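Putative phosphatase (Bacteroides thetaiotaomicron, PDB 3KYA) is named as a putative phosphatase, a zinc-binding protein that probably joins an IPT/TIG domain to a beta-propeller of unconfirmed activity. Local coordinates at residues 250-262 and 310-322. Residues are numbered along the deposited sequence; the frame is centred on the assembly and turned at random.
With EDO (1,2-ethanediol), chain B.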
ATOM      1  N   ASN A 250     -10.264 -21.690  25.080  1.00 15.07           N
ATOM      2  CA  ASN A 250      -9.910 -20.275  24.936  1.00 14.76           C
ATOM      3  C   ASN A 250     -10.934 -19.511  24.079  1.00 14.71           C
ATOM      4  O   ASN A 250     -10.785 -18.312  23.872  1.00 15.26           O
ATOM      5  CB  ASN A 250      -8.523 -20.105  24.307  1.00 14.72           C
ATOM      6  CG  ASN A 250      -7.459 -21.002  24.947  1.00 15.70           C
ATOM      7  OD1 ASN A 250      -6.722 -21.685  24.232  1.00 16.36           O
ATOM      8  ND2 ASN A 250      -7.404 -21.034  26.285  1.00 13.26           N
ATOM      9  N   GLY A 251     -11.936 -20.202  23.548  1.00 14.65           N
ATOM     10  CA  GLY A 251     -12.949 -19.553  22.720  1.00 14.61           C
ATOM     11  C   GLY A 251     -13.809 -20.529  21.945  1.00 14.51           C
ATOM     12  O   GLY A 251     -13.411 -21.685  21.726  1.00 13.89           O
ATOM     13  N   ALA A 252     -14.992 -20.054  21.547  1.00 14.59           N
ATOM     14  CA  ALA A 252     -15.946 -20.820  20.750  1.00 14.79           C
ATOM     15  C   ALA A 252     -16.560 -19.892  19.699  1.00 15.25           C
ATOM     16  O   ALA A 252     -16.941 -18.763  20.017  1.00 15.30           O
ATOM     17  CB  ALA A 252     -17.020 -21.447  21.636  1.00 14.25           C
ATOM     18  N   THR A 253     -16.666 -20.373  18.464  1.00 15.78           N
ATOM     19  CA  THR A 253     -17.134 -19.565  17.331  1.00 15.98           C
ATOM     20  C   THR A 253     -18.146 -20.322  16.477  1.00 15.86           C
ATOM     21  O   THR A 253     -17.997 -21.534  16.268  1.00 16.23           O
ATOM     22  CB  THR A 253     -15.947 -19.174  16.423  1.00 16.52           C
ATOM     23  OG1 THR A 253     -14.877 -18.654  17.230  1.00 17.64           O
ATOM     24  CG2 THR A 253     -16.365 -18.130  15.379  1.00 15.47           C
ATOM     25  N   ILE A 254     -19.149 -19.599  15.970  1.00 15.09           N
ATOM     26  CA  ILE A 254     -20.208 -20.151  15.125  1.00 14.76           C
ATOM     27  C   ILE A 254     -19.925 -19.905  13.644  1.00 14.70           C
ATOM     28  O   ILE A 254     -19.525 -18.787  13.264  1.00 14.04           O
ATOM     29  CB  ILE A 254     -21.592 -19.528  15.505  1.00 15.29           C
ATOM     30  CG1 ILE A 254     -22.055 -20.059  16.862  1.00 16.47           C
ATOM     31  CG2 ILE A 254     -22.658 -19.839  14.464  1.00 15.16           C
ATOM     32  CD1 ILE A 254     -22.465 -21.549  16.863  1.00 15.73           C
ATOM     33  N   HIS A 255     -20.111 -20.935  12.812  1.00 14.04           N
ATOM     34  CA  HIS A 255     -19.930 -20.784  11.365  1.00 14.52           C
ATOM     35  C   HIS A 255     -21.075 -19.903  10.846  1.00 14.98           C
ATOM     36  O   HIS A 255     -22.240 -20.242  11.048  1.00 15.35           O
ATOM     37  CB  HIS A 255     -19.919 -22.127  10.639  1.00 14.39           C
ATOM     38  CG  HIS A 255     -19.427 -22.033   9.232  1.00 14.00           C
ATOM     39  ND1 HIS A 255     -20.257 -21.767   8.170  1.00 13.08           N
ATOM     40  CD2 HIS A 255     -18.172 -22.124   8.718  1.00 13.39           C
ATOM     41  CE1 HIS A 255     -19.544 -21.718   7.056  1.00 15.39           C
ATOM     42  NE2 HIS A 255     -18.273 -21.928   7.362  1.00 13.66           N
ATOM     43  N   PRO A 256     -20.749 -18.792  10.166  1.00 15.46           N
ATOM     44  CA  PRO A 256     -21.788 -17.824   9.771  1.00 15.63           C
ATOM     45  C   PRO A 256     -22.779 -18.292   8.703  1.00 15.99           C
ATOM     46  O   PRO A 256     -23.834 -17.670   8.561  1.00 16.27           O
ATOM     47  CB  PRO A 256     -20.978 -16.617   9.276  1.00 15.83           C
ATOM     48  CG  PRO A 256     -19.676 -17.203   8.825  1.00 15.16           C
ATOM     49  CD  PRO A 256     -19.403 -18.364   9.729  1.00 15.13           C
ATOM     50  N   ILE A 257     -22.476 -19.370   7.981  1.00 15.86           N
ATOM     51  CA  ILE A 257     -23.403 -19.885   6.977  1.00 16.56           C
ATOM     52  C   ILE A 257     -24.128 -21.152   7.429  1.00 16.75           C
ATOM     53  O   ILE A 257     -25.354 -21.223   7.319  1.00 16.88           O
ATOM     54  CB  ILE A 257     -22.711 -20.185   5.622  1.00 16.79           C
ATOM     55  CG1 ILE A 257     -21.870 -18.981   5.156  1.00 17.36           C
ATOM     56  CG2 ILE A 257     -23.755 -20.587   4.570  1.00 16.55           C
ATOM     57  CD1 ILE A 257     -22.639 -17.682   5.008  1.00 17.67           C
ATOM     58  N   ASN A 258     -23.375 -22.144   7.910  1.00 16.33           N
ATOM     59  CA  ASN A 258     -23.941 -23.448   8.282  1.00 16.28           C
ATOM     60  C   ASN A 258     -24.319 -23.615   9.759  1.00 15.60           C
ATOM     61  O   ASN A 258     -25.003 -24.578  10.115  1.00 15.39           O
ATOM     62  CB  ASN A 258     -23.019 -24.580   7.792  1.00 16.22           C
ATOM     63  CG  ASN A 258     -22.918 -24.630   6.272  1.00 17.07           C
ATOM     64  OD1 ASN A 258     -23.910 -24.431   5.573  1.00 17.02           O
ATOM     65  ND2 ASN A 258     -21.709 -24.892   5.747  1.00 15.93           N
ATOM     66  N   GLY A 259     -23.822 -22.721  10.610  1.00 15.24           N
ATOM     67  CA  GLY A 259     -24.202 -22.674  12.020  1.00 14.87           C
ATOM     68  C   GLY A 259     -23.567 -23.597  13.040  1.00 14.47           C
ATOM     69  O   GLY A 259     -23.900 -23.502  14.222  1.00 14.28           O
ATOM     70  N   GLU A 260     -22.666 -24.495  12.625  1.00 14.18           N
ATOM     71  CA  GLU A 260     -22.033 -25.385  13.594  1.00 13.68           C
ATOM     72  C   GLU A 260     -21.077 -24.581  14.488  1.00 13.59           C
ATOM     73  O   GLU A 260     -20.710 -23.444  14.165  1.00 13.22           O
ATOM     74  CB  GLU A 260     -21.342 -26.590  12.915  1.00 13.86           C
ATOM     75  CG  GLU A 260     -20.045 -26.305  12.139  1.00 14.17           C
ATOM     76  CD  GLU A 260     -20.253 -25.743  10.742  1.00 15.71           C
ATOM     77  OE1 GLU A 260     -21.384 -25.298  10.417  1.00 15.40           O
ATOM     78  OE2 GLU A 260     -19.265 -25.761   9.958  1.00 15.63           O
ATOM     79  N   LEU A 261     -20.688 -25.187  15.608  1.00 13.81           N
ATOM     80  CA  LEU A 261     -19.828 -24.573  16.609  1.00 14.08           C
ATOM     81  C   LEU A 261     -18.408 -25.149  16.626  1.00 14.46           C
ATOM     82  O   LEU A 261     -18.225 -26.366  16.690  1.00 14.44           O
ATOM     83  CB  LEU A 261     -20.436 -24.764  17.997  1.00 14.53           C
ATOM     84  CG  LEU A 261     -19.701 -24.103  19.176  1.00 14.77           C
ATOM     85  CD1 LEU A 261     -19.752 -22.574  19.087  1.00 14.06           C
ATOM     86  CD2 LEU A 261     -20.273 -24.596  20.496  1.00 16.31           C
ATOM     87  N   TYR A 262     -17.417 -24.262  16.577  1.00 14.12           N
ATOM     88  CA  TYR A 262     -16.019 -24.641  16.700  1.00 14.43           C
ATOM     89  C   TYR A 262     -15.466 -24.118  18.022  1.00 14.88           C
ATOM     90  O   TYR A 262     -15.673 -22.949  18.368  1.00 15.86           O
ATOM     91  CB  TYR A 262     -15.212 -24.126  15.502  1.00 14.03           C
ATOM     92  CG  TYR A 262     -15.629 -24.803  14.214  1.00 13.90           C
ATOM     93  CD1 TYR A 262     -15.159 -26.078  13.884  1.00 12.54           C
ATOM     94  CD2 TYR A 262     -16.540 -24.200  13.352  1.00 13.46           C
ATOM     95  CE1 TYR A 262     -15.570 -26.707  12.723  1.00 12.97           C
ATOM     96  CE2 TYR A 262     -16.944 -24.818  12.188  1.00 13.23           C
ATOM     97  CZ  TYR A 262     -16.467 -26.073  11.878  1.00 12.52           C
ATOM     98  OH  TYR A 262     -16.894 -26.689  10.728  1.00 13.70           O
ATOM     99  N   SER A 310       0.001 -26.641  24.392  1.00 15.84           N
ATOM    100  CA  SER A 310      -0.054 -25.373  25.105  1.00 15.79           C
ATOM    101  C   SER A 310      -0.171 -24.208  24.116  1.00 15.43           C
ATOM    102  O   SER A 310       0.622 -23.271  24.149  1.00 15.61           O
ATOM    103  CB  SER A 310       1.161 -25.224  26.026  1.00 15.59           C
ATOM    104  OG  SER A 310       1.179 -26.284  26.982  1.00 15.20           O
ATOM    105  N   TRP A 311      -1.178 -24.299  23.247  1.00 15.26           N
ATOM    106  CA  TRP A 311      -1.399 -23.332  22.183  1.00 14.90           C
ATOM    107  C   TRP A 311      -2.705 -22.595  22.483  1.00 14.88           C
ATOM    108  O   TRP A 311      -3.783 -23.193  22.437  1.00 14.68           O
ATOM    109  CB  TRP A 311      -1.473 -24.065  20.840  1.00 15.17           C
ATOM    110  CG  TRP A 311      -0.501 -23.516  19.807  1.00 15.88           C
ATOM    111  CD1 TRP A 311      -0.796 -22.904  18.613  1.00 16.51           C
ATOM    112  CD2 TRP A 311       0.931 -23.524  19.907  1.00 17.03           C
ATOM    113  NE1 TRP A 311       0.372 -22.553  17.965  1.00 17.41           N
ATOM    114  CE2 TRP A 311       1.438 -22.905  18.747  1.00 16.38           C
ATOM    115  CE3 TRP A 311       1.833 -23.983  20.879  1.00 17.71           C
ATOM    116  CZ2 TRP A 311       2.810 -22.750  18.523  1.00 17.35           C
ATOM    117  CZ3 TRP A 311       3.199 -23.830  20.656  1.00 18.45           C
ATOM    118  CH2 TRP A 311       3.671 -23.223  19.488  1.00 18.14           C
ATOM    119  N   GLU A 312      -2.595 -21.318  22.831  1.00 14.50           N
ATOM    120  CA  GLU A 312      -3.757 -20.502  23.191  1.00 15.02           C
ATOM    121  C   GLU A 312      -4.258 -19.751  21.972  1.00 14.90           C
ATOM    122  O   GLU A 312      -3.540 -18.894  21.446  1.00 15.22           O
ATOM    123  CB  GLU A 312      -3.369 -19.509  24.279  1.00 14.99           C
ATOM    124  CG  GLU A 312      -4.558 -18.743  24.852  1.00 15.58           C
ATOM    125  CD  GLU A 312      -4.161 -17.659  25.824  1.00 16.75           C
ATOM    126  OE1 GLU A 312      -2.956 -17.438  26.057  1.00 19.57           O
ATOM    127  OE2 GLU A 312      -5.075 -17.016  26.371  1.00 15.75           O
ATOM    128  N   PHE A 313      -5.490 -20.021  21.537  1.00 14.57           N
ATOM    129  CA  PHE A 313      -5.985 -19.359  20.320  1.00 14.30           C
ATOM    130  C   PHE A 313      -7.489 -19.257  20.182  1.00 14.08           C
ATOM    131  O   PHE A 313      -8.236 -20.018  20.793  1.00 13.31           O
ATOM    132  CB  PHE A 313      -5.431 -20.065  19.057  1.00 14.27           C
ATOM    133  CG  PHE A 313      -5.956 -21.467  18.837  1.00 14.79           C
ATOM    134  CD1 PHE A 313      -5.327 -22.567  19.423  1.00 15.94           C
ATOM    135  CD2 PHE A 313      -7.052 -21.695  18.016  1.00 14.32           C
ATOM    136  CE1 PHE A 313      -5.802 -23.860  19.209  1.00 15.59           C
ATOM    137  CE2 PHE A 313      -7.535 -22.994  17.798  1.00 15.82           C
ATOM    138  CZ  PHE A 313      -6.908 -24.073  18.403  1.00 14.76           C
ATOM    139  N   GLN A 314      -7.900 -18.305  19.342  1.00 14.03           N
ATOM    140  CA  GLN A 314      -9.294 -18.105  18.984  1.00 14.12           C
ATOM    141  C   GLN A 314      -9.469 -18.224  17.468  1.00 13.82           C
ATOM    142  O   GLN A 314      -8.498 -18.127  16.701  1.00 12.47           O
ATOM    143  CB  GLN A 314      -9.825 -16.765  19.508  1.00 14.85           C
ATOM    144  CG  GLN A 314      -9.832 -16.732  21.012  1.00 15.01           C
ATOM    145  CD  GLN A 314     -10.582 -15.558  21.583  1.00 17.34           C
ATOM    146  OE1 GLN A 314     -10.535 -14.440  21.052  1.00 15.96           O
ATOM    147  NE2 GLN A 314     -11.289 -15.806  22.682  1.00 18.77           N
ATOM    148  N   ILE A 315     -10.717 -18.463  17.062  1.00 13.39           N
ATOM    149  CA  ILE A 315     -11.086 -18.714  15.675  1.00 13.31           C
ATOM    150  C   ILE A 315     -11.952 -17.573  15.147  1.00 13.45           C
ATOM    151  O   ILE A 315     -13.006 -17.255  15.735  1.00 13.59           O
ATOM    152  CB  ILE A 315     -11.863 -20.044  15.566  1.00 13.59           C
ATOM    153  CG1 ILE A 315     -11.051 -21.196  16.183  1.00 14.72           C
ATOM    154  CG2 ILE A 315     -12.230 -20.360  14.121  1.00 13.17           C
ATOM    155  CD1 ILE A 315     -11.851 -22.502  16.322  1.00 16.00           C
ATOM    156  N   PHE A 316     -11.509 -16.972  14.047  1.00 12.75           N
ATOM    157  CA  PHE A 316     -12.212 -15.856  13.399  1.00 12.84           C
ATOM    158  C   PHE A 316     -12.563 -16.279  11.983  1.00 12.77           C
ATOM    159  O   PHE A 316     -11.672 -16.477  11.136  1.00 12.76           O
ATOM    160  CB  PHE A 316     -11.344 -14.585  13.413  1.00 12.96           C
ATOM    161  CG  PHE A 316     -10.798 -14.260  14.770  1.00 12.14           C
ATOM    162  CD1 PHE A 316     -11.609 -13.697  15.746  1.00 12.97           C
ATOM    163  CD2 PHE A 316      -9.471 -14.532  15.084  1.00 13.29           C
ATOM    164  CE1 PHE A 316     -11.123 -13.435  17.005  1.00 12.09           C
ATOM    165  CE2 PHE A 316      -8.970 -14.247  16.347  1.00 13.92           C
ATOM    166  CZ  PHE A 316      -9.797 -13.698  17.311  1.00 12.77           C
ATOM    167  N   ILE A 317     -13.860 -16.449  11.729  1.00 12.47           N
ATOM    168  CA  ILE A 317     -14.332 -16.963  10.435  1.00 12.60           C
ATOM    169  C   ILE A 317     -14.771 -15.829   9.501  1.00 12.76           C
ATOM    170  O   ILE A 317     -15.464 -14.907   9.918  1.00 13.18           O
ATOM    171  CB  ILE A 317     -15.478 -17.977  10.622  1.00 12.78           C
ATOM    172  CG1 ILE A 317     -15.052 -19.086  11.601  1.00 11.72           C
ATOM    173  CG2 ILE A 317     -15.912 -18.570   9.274  1.00 11.53           C
ATOM    174  CD1 ILE A 317     -16.187 -20.058  11.991  1.00 11.63           C
ATOM    175  N   HIS A 318     -14.341 -15.923   8.246  1.00 12.49           N
ATOM    176  CA  HIS A 318     -14.669 -14.967   7.199  1.00 12.79           C
ATOM    177  C   HIS A 318     -16.200 -14.930   7.014  1.00 13.20           C
ATOM    178  O   HIS A 318     -16.862 -15.969   7.152  1.00 13.39           O
ATOM    179  CB  HIS A 318     -13.961 -15.403   5.913  1.00 12.30           C
ATOM    180  CG  HIS A 318     -14.037 -14.423   4.792  1.00 12.29           C
ATOM    181  ND1 HIS A 318     -15.052 -14.426   3.860  1.00 12.73           N
ATOM    182  CD2 HIS A 318     -13.205 -13.415   4.438  1.00 12.87           C
ATOM    183  CE1 HIS A 318     -14.840 -13.464   2.977  1.00 13.13           C
ATOM    184  NE2 HIS A 318     -13.719 -12.841   3.300  1.00 12.53           N
ATOM    185  N   PRO A 319     -16.770 -13.751   6.702  1.00 13.07           N
ATOM    186  CA  PRO A 319     -18.237 -13.677   6.537  1.00 13.52           C
ATOM    187  C   PRO A 319     -18.849 -14.649   5.516  1.00 13.36           C
ATOM    188  O   PRO A 319     -20.014 -15.038   5.675  1.00 12.49           O
ATOM    189  CB  PRO A 319     -18.484 -12.215   6.130  1.00 13.92           C
ATOM    190  CG  PRO A 319     -17.260 -11.463   6.616  1.00 13.89           C
ATOM    191  CD  PRO A 319     -16.121 -12.440   6.519  1.00 13.10           C
ATOM    192  N   THR A 320     -18.093 -15.036   4.491  1.00 12.89           N
ATOM    193  CA  THR A 320     -18.576 -16.002   3.504  1.00 13.01           C
ATOM    194  C   THR A 320     -18.530 -17.423   4.061  1.00 12.91           C
ATOM    195  O   THR A 320     -19.106 -18.328   3.472  1.00 13.17           O
ATOM    196  CB  THR A 320     -17.728 -15.997   2.215  1.00 13.36           C
ATOM    197  OG1 THR A 320     -16.386 -16.388   2.538  1.00 13.03           O
ATOM    198  CG2 THR A 320     -17.729 -14.615   1.536  1.00 13.81           C
ATOM    199  N   GLY A 321     -17.817 -17.614   5.172  1.00 12.96           N
ATOM    200  CA  GLY A 321     -17.629 -18.928   5.784  1.00 12.65           C
ATOM    201  C   GLY A 321     -16.627 -19.805   5.028  1.00 12.87           C
ATOM    202  O   GLY A 321     -16.440 -20.963   5.369  1.00 12.54           O
ATOM    203  N   LYS A 322     -15.944 -19.245   4.038  1.00 12.76           N
ATOM    204  CA  LYS A 322     -15.054 -20.042   3.179  1.00 13.16           C
ATOM    205  C   LYS A 322     -13.640 -20.275   3.748  1.00 13.16           C
ATOM    206  O   LYS A 322     -12.887 -21.118   3.235  1.00 13.19           O
ATOM    207  CB  LYS A 322     -15.002 -19.415   1.788  1.00 13.47           C
ATOM    208  CG  LYS A 322     -16.359 -19.451   1.091  1.00 15.52           C
ATOM    209  CD  LYS A 322     -16.322 -19.058  -0.377  1.00 18.80           C
ATOM    210  CE  LYS A 322     -17.749 -19.058  -0.962  1.00 21.78           C
ATOM    211  NZ  LYS A 322     -17.802 -18.721  -2.421  1.00 24.18           N
TER
HETATM  212  C1  EDO B   1      -4.486 -20.829  28.955  1.00 34.88           C
HETATM  213  O1  EDO B   1      -5.405 -19.810  29.388  1.00 35.84           O
HETATM  214  C2  EDO B   1      -4.961 -22.201  29.422  1.00 32.13           C
HETATM  215  O2  EDO B   1      -6.039 -22.674  28.610  1.00 33.10           O
HETATM  216  O   HOH W   1     -10.857 -20.990  20.250  1.00 16.36           O
HETATM  217  O   HOH W   2     -12.601 -19.102  19.172  1.00 14.54           O
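Asn250 meets the 310-322 segment through both of its oxygens. The side-chain amide of Gln314 donates from NE2 to Asn250 O at 2.8 Å, nearly straight (163°) and in the carbonyl plane. The OE1 of the same amide accepts a hydrogen bond from Arg143. Asn250 OD1 accepts a weak bond from the backbone N of Phe313, and its ND2 donates to an ethanediol, probably from the crystallisation liquor. A water lies within bonding distance of the carbonyl oxygens of Gly251 and Phe313. Thr253 OG1 lies beside its own backbone N (chi1 -48°) and donates to Ile315 O at 2.8 Å. A second water joins this hydroxyl to Ile315 N. CG2 of Thr253 slides past Ile317 CD1. The end of the His255 ring reaches the turn 318-321, where NE2 donates to a lone pair of Gly321 O at 2.9 Å. Pro256 CD packs on Ile317 CG2 at 3.5 Å. Ile257 CG1 lies against Thr320 O. Asn258 N donates to His255 ND1, fixing the ring, which also stacks on Tyr339. Tyr262 CB touches Ile315 CD1. Strands 252-254 and 313-317 are the first of successive four-stranded antiparallel sheets; their axes approach to 6.8 Å and differ by 10° in direction. Side chains and waters join them, as between the innermost strands of neighbouring blades in a beta-propeller.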